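Geranylgeranyl pyrophosphate synthase (Corynebacterium glutamicum, PDB 3LK5) probably condenses allylic diphosphates with isopentenyl diphosphate in isoprenoid biosynthesis, as a magnesium-dependent prenyltransferase of the FPP/GGPP synthase family. Local coordinates at residues L227-A232 against P236-A241; S343-L348 against L364-T369. One frame throughout, in Å; residues are numbered along the deposited sequence. Where two conformers were deposited one is given.

Contact 1 of 2, residues L227-A232 against P236-A241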
loop_
_atom_site.group_PDB
_atom_site.type_symbol
_atom_site.label_atom_id
_atom_site.label_comp_id
_atom_site.label_asym_id
_atom_site.label_seq_id
_atom_site.Cartn_x
_atom_site.Cartn_y
_atom_site.Cartn_z
ATOM N N LEU A 227 6.058 -17.085 8.345
ATOM C CA LEU A 227 7.049 -16.510 7.422
ATOM C C LEU A 227 8.489 -16.961 7.767
ATOM O O LEU A 227 9.247 -17.434 6.893
ATOM C CB LEU A 227 6.915 -14.972 7.469
ATOM C CG LEU A 227 7.951 -14.174 6.677
ATOM C CD1 LEU A 227 7.765 -14.564 5.166
ATOM C CD2 LEU A 227 7.799 -12.639 6.923
ATOM N N GLY A 228 8.862 -16.786 9.031
ATOM C CA GLY A 228 10.207 -17.183 9.485
ATOM C C GLY A 228 10.445 -18.667 9.281
ATOM O O GLY A 228 11.508 -19.076 8.778
ATOM N N ALA A 229 9.457 -19.488 9.645
ATOM C CA ALA A 229 9.598 -20.942 9.438
ATOM C C ALA A 229 9.720 -21.342 7.973
ATOM O O ALA A 229 10.522 -22.235 7.638
ATOM C CB ALA A 229 8.454 -21.747 10.158
ATOM N N SER A 230 8.958 -20.681 7.090
ATOM C CA SER A 230 9.047 -20.951 5.644
ATOM C C SER A 230 10.421 -20.580 5.101
ATOM O O SER A 230 10.983 -21.308 4.284
ATOM C CB SER A 230 7.953 -20.160 4.886
ATOM O OG SER A 230 6.688 -20.737 5.196
ATOM N N ILE A 231 10.979 -19.478 5.590
ATOM C CA ILE A 231 12.338 -19.055 5.134
ATOM C C ILE A 231 13.357 -20.163 5.453
ATOM O O ILE A 231 14.226 -20.489 4.614
ATOM C CB ILE A 231 12.738 -17.710 5.744
ATOM C CG1 ILE A 231 11.849 -16.607 5.160
ATOM C CG2 ILE A 231 14.269 -17.369 5.475
ATOM C CD1 ILE A 231 11.921 -15.273 5.923
ATOM N N ALA A 232 13.184 -20.781 6.627
ATOM C CA ALA A 232 14.083 -21.851 7.111
ATOM C C ALA A 232 13.759 -23.217 6.521
ATOM O O ALA A 232 14.514 -24.163 6.725
ATOM C CB ALA A 232 14.044 -21.926 8.647
ATOM N N PRO A 236 5.773 -29.126 7.355
ATOM C CA PRO A 236 4.355 -28.796 7.567
ATOM C C PRO A 236 3.906 -29.034 9.009
ATOM O O PRO A 236 3.059 -28.299 9.491
ATOM C CB PRO A 236 3.632 -29.754 6.627
ATOM C CG PRO A 236 4.618 -29.988 5.532
ATOM C CD PRO A 236 5.958 -30.049 6.215
ATOM N N GLN A 237 4.509 -30.007 9.696
ATOM C CA GLN A 237 4.185 -30.298 11.099
ATOM C C GLN A 237 4.609 -29.194 12.033
ATOM O O GLN A 237 3.877 -28.805 12.939
ATOM C CB GLN A 237 4.823 -31.638 11.542
ATOM C CG GLN A 237 4.344 -32.809 10.686
ATOM C CD GLN A 237 4.826 -32.748 9.214
ATOM O OE1 GLN A 237 6.009 -32.517 8.931
ATOM N NE2 GLN A 237 3.895 -32.987 8.276
ATOM N N LEU A 238 5.808 -28.677 11.807
ATOM C CA LEU A 238 6.311 -27.585 12.611
ATOM C C LEU A 238 5.499 -26.316 12.336
ATOM O O LEU A 238 5.061 -25.645 13.258
ATOM C CB LEU A 238 7.802 -27.339 12.322
ATOM C CG LEU A 238 8.201 -26.014 13.005
ATOM C CD1 LEU A 238 8.506 -26.247 14.475
ATOM C CD2 LEU A 238 9.357 -25.410 12.335
ATOM N N ILE A 239 5.273 -26.013 11.063
ATOM C CA ILE A 239 4.469 -24.843 10.710
ATOM C C ILE A 239 3.057 -24.943 11.330
ATOM O O ILE A 239 2.487 -23.948 11.795
ATOM C CB ILE A 239 4.401 -24.671 9.163
ATOM C CG1 ILE A 239 5.767 -24.176 8.650
ATOM C CG2 ILE A 239 3.308 -23.663 8.795
ATOM C CD1 ILE A 239 5.899 -24.068 7.087
ATOM N N ASP A 240 2.482 -26.146 11.320
ATOM C CA ASP A 240 1.146 -26.313 11.908
ATOM C C ASP A 240 1.121 -25.972 13.401
ATOM O O ASP A 240 0.206 -25.263 13.892
ATOM C CB ASP A 240 0.639 -27.752 11.674
ATOM C CG ASP A 240 -0.856 -27.832 11.732
ATOM O OD1 ASP A 240 -1.381 -28.400 12.709
ATOM O OD2 ASP A 240 -1.515 -27.281 10.824
ATOM N N ALA A 241 2.118 -26.470 14.132
ATOM C CA ALA A 241 2.214 -26.182 15.570
ATOM C C ALA A 241 2.375 -24.698 15.851
ATOM O O ALA A 241 1.715 -24.163 16.751
ATOM C CB ALA A 241 3.328 -26.962 16.205
#
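Ala229 and Ile239 meet where the last turn of helix 205-231 faces the first turns of helix 236-263, and between them they account for most of the 119 Å² buried here. The methyl CB of Ala229 points at the second helix and rests 3.9 Å from CG1 of Ile239. Ile239 turns its longer branch to the contact: with CG1 directed away from the carbonyl carbon, beside the backbone N (chi1 -73°), and the chain extended beyond it, the branch runs past Ala229 and ends with CD1 3.9 Å from OG of Ser230. The approach of CD1 is van der Waals only; the hydroxyl is hydrogen-bonded to the carbonyl oxygen of His226, one turn back. Leu238 adds a looser touch, its CD2 4.4 Å from CB of Ala229, while its side chain also reaches Ala77 of helix 65-78 and Val351 and Ile353 of a loop. The axes of the two short segments run nearly antiparallel, at 167°, and come within 10.1 Å: a helical hairpin in the all-helical prenyl synthase fold. With no hydrogen bond bridging the segments, their direct contact is van der Waals packing, the one hydroxyl keeping its bond within its own helix.

Contact 2 of 2, residues S343-L348 against L364-T369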
loop_
_atom_site.group_PDB
_atom_site.type_symbol
_atom_site.label_atom_id
_atom_site.label_comp_id
_atom_site.label_asym_id
_atom_site.label_seq_id
_atom_site.Cartn_x
_atom_site.Cartn_y
_atom_site.Cartn_z
ATOM N N SER A 343 -3.769 -23.322 25.897
ATOM C CA SER A 343 -3.822 -24.127 24.691
ATOM C C SER A 343 -2.734 -23.712 23.680
ATOM O O SER A 343 -2.114 -24.571 23.036
ATOM C CB SER A 343 -5.241 -24.095 24.081
ATOM O OG SER A 343 -5.590 -22.754 23.745
ATOM N N GLY A 344 -2.462 -22.412 23.578
ATOM C CA GLY A 344 -1.374 -21.950 22.672
ATOM C C GLY A 344 -0.031 -22.530 23.084
ATOM O O GLY A 344 0.711 -23.044 22.250
ATOM N N LEU A 345 0.286 -22.474 24.376
ATOM C CA LEU A 345 1.548 -23.038 24.847
ATOM C C LEU A 345 1.657 -24.536 24.590
ATOM O O LEU A 345 2.725 -25.030 24.194
ATOM C CB LEU A 345 1.746 -22.758 26.333
ATOM C CG LEU A 345 1.941 -21.307 26.751
ATOM C CD1 LEU A 345 1.997 -21.252 28.262
ATOM C CD2 LEU A 345 3.228 -20.772 26.139
ATOM N N ALA A 346 0.535 -25.246 24.783
ATOM C CA ALA A 346 0.493 -26.709 24.608
ATOM C C ALA A 346 0.857 -27.112 23.194
ATOM O O ALA A 346 1.514 -28.132 22.983
ATOM C CB ALA A 346 -0.900 -27.281 24.976
ATOM N N HIS A 347 0.438 -26.296 22.222
ATOM C CA HIS A 347 0.820 -26.509 20.828
ATOM C C HIS A 347 2.328 -26.608 20.568
ATOM O O HIS A 347 2.741 -27.349 19.685
ATOM C CB HIS A 347 0.152 -25.483 19.904
ATOM C CG HIS A 347 -1.304 -25.737 19.709
ATOM N ND1 HIS A 347 -1.777 -26.816 18.992
ATOM C CD2 HIS A 347 -2.394 -25.048 20.118
ATOM C CE1 HIS A 347 -3.097 -26.787 18.976
ATOM N NE2 HIS A 347 -3.500 -25.721 19.650
ATOM N N LEU A 348 3.140 -25.918 21.350
ATOM C CA LEU A 348 4.598 -26.025 21.218
ATOM C C LEU A 348 5.200 -27.387 21.596
ATOM O O LEU A 348 6.326 -27.695 21.198
ATOM C CB LEU A 348 5.294 -24.948 22.049
ATOM C CG LEU A 348 4.927 -23.514 21.724
ATOM C CD1 LEU A 348 5.622 -22.603 22.752
ATOM C CD2 LEU A 348 5.344 -23.183 20.291
ATOM N N LEU A 364 7.551 -15.251 25.582
ATOM C CA LEU A 364 6.902 -14.228 24.766
ATOM C C LEU A 364 5.387 -14.248 24.893
ATOM O O LEU A 364 4.749 -13.197 24.944
ATOM C CB LEU A 364 7.258 -14.391 23.293
ATOM C CG LEU A 364 8.317 -13.508 22.677
ATOM C CD1 LEU A 364 8.423 -13.916 21.228
ATOM C CD2 LEU A 364 7.939 -12.022 22.774
ATOM N N ALA A 365 4.827 -15.448 24.956
ATOM C CA ALA A 365 3.388 -15.628 25.080
ATOM C C ALA A 365 2.926 -15.096 26.428
ATOM O O ALA A 365 1.933 -14.375 26.515
ATOM C CB ALA A 365 3.018 -17.151 24.950
ATOM N N ILE A 366 3.665 -15.452 27.471
ATOM C CA ILE A 366 3.307 -15.035 28.823
ATOM C C ILE A 366 3.394 -13.518 29.001
ATOM O O ILE A 366 2.468 -12.915 29.542
ATOM C CB ILE A 366 4.081 -15.880 29.873
ATOM C CG1 ILE A 366 3.558 -17.331 29.806
ATOM C CG2 ILE A 366 3.942 -15.272 31.261
ATOM C CD1 ILE A 366 4.547 -18.424 30.308
ATOM N N ARG A 367 4.469 -12.903 28.498
ATOM C CA ARG A 367 4.534 -11.438 28.440
ATOM C C ARG A 367 3.347 -10.842 27.652
ATOM O O ARG A 367 2.741 -9.884 28.124
ATOM C CB ARG A 367 5.874 -10.934 27.860
ATOM C CG ARG A 367 7.120 -11.417 28.602
ATOM C CD ARG A 367 8.265 -10.391 28.550
ATOM N NE ARG A 367 9.589 -11.010 28.573
ATOM C CZ ARG A 367 10.037 -11.815 29.532
ATOM N NH1 ARG A 367 9.266 -12.130 30.562
ATOM N NH2 ARG A 367 11.260 -12.319 29.446
ATOM N N SER A 368 3.027 -11.399 26.472
ATOM C CA SER A 368 1.963 -10.868 25.596
ATOM C C SER A 368 0.539 -10.898 26.203
ATOM O O SER A 368 -0.295 -10.015 25.924
ATOM C CB SER A 368 1.917 -11.637 24.274
ATOM O OG SER A 368 3.108 -11.480 23.518
ATOM N N THR A 369 0.264 -11.924 26.997
ATOM C CA THR A 369 -1.103 -12.225 27.411
ATOM C C THR A 369 -1.284 -12.111 28.923
ATOM O O THR A 369 -2.399 -11.899 29.387
ATOM C CB THR A 369 -1.508 -13.661 26.979
ATOM O OG1 THR A 369 -0.817 -14.604 27.801
ATOM C CG2 THR A 369 -1.139 -13.929 25.530
#
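Leu345 of helix 329-347 reaches across to two successive residues of helix 355-369, Ala365 and Ile366. The carbonyl oxygen of Leu364 begins the second segment as a double acceptor: backbone N of Ser368 and its OG approach from opposite faces of the carbonyl plane, and Ser368 OG lies 2.8 Å from Leu364 O, tilted 34° from that plane. Next, Ala365 turns its CB toward Leu345, whose CD2 lies 3.8 Å from it. CG of Leu345 lies anti to its carbonyl carbon (chi1 -66°), and the fork beyond it presents CD2 to Ala365 and CD1 to Ile366. The first bond of Ile366 runs along the flank of the interface, but its end comes closer, its CD1 4.3 Å from Leu345 CD1 at the exposed margin. Thr369 closes the segment, its OG1 hydrogen-bonded to OG1 of Thr341 in helix 329-347, a polar link beside the apolar one. This is side-chain packing between the last two helices of the chain, in the family's all-helical fold and away from the magnesium-binding aspartates. Behind this pair lies helix 236-263, where Tyr245 touches both Ala365 and Leu348 and Ala252 meets Thr369; helix 65-78 packs Ile65, Leu68 and Tyr69 against Leu364.

Followed from the N terminus, the chain first closes contact 1, a short connection with three non-helical residues between its segments that joins the end of helix 205-231 to the start of helix 236-263. It then runs through the intervening helices before opening contact 2, where fifteen residues, including the start of helix 355-369, separate the segments and helix 329-347 is tied to helix 355-369. The two loops are in series, neither nesting nor crossing. Their centres are about 17 Å apart, yet they touch directly, Ala241 CB packing 3.6 Å from His347 O. Helix 236-263 is common ground: it supplies one side of contact 1 and leads from there toward the helix pair of contact 2.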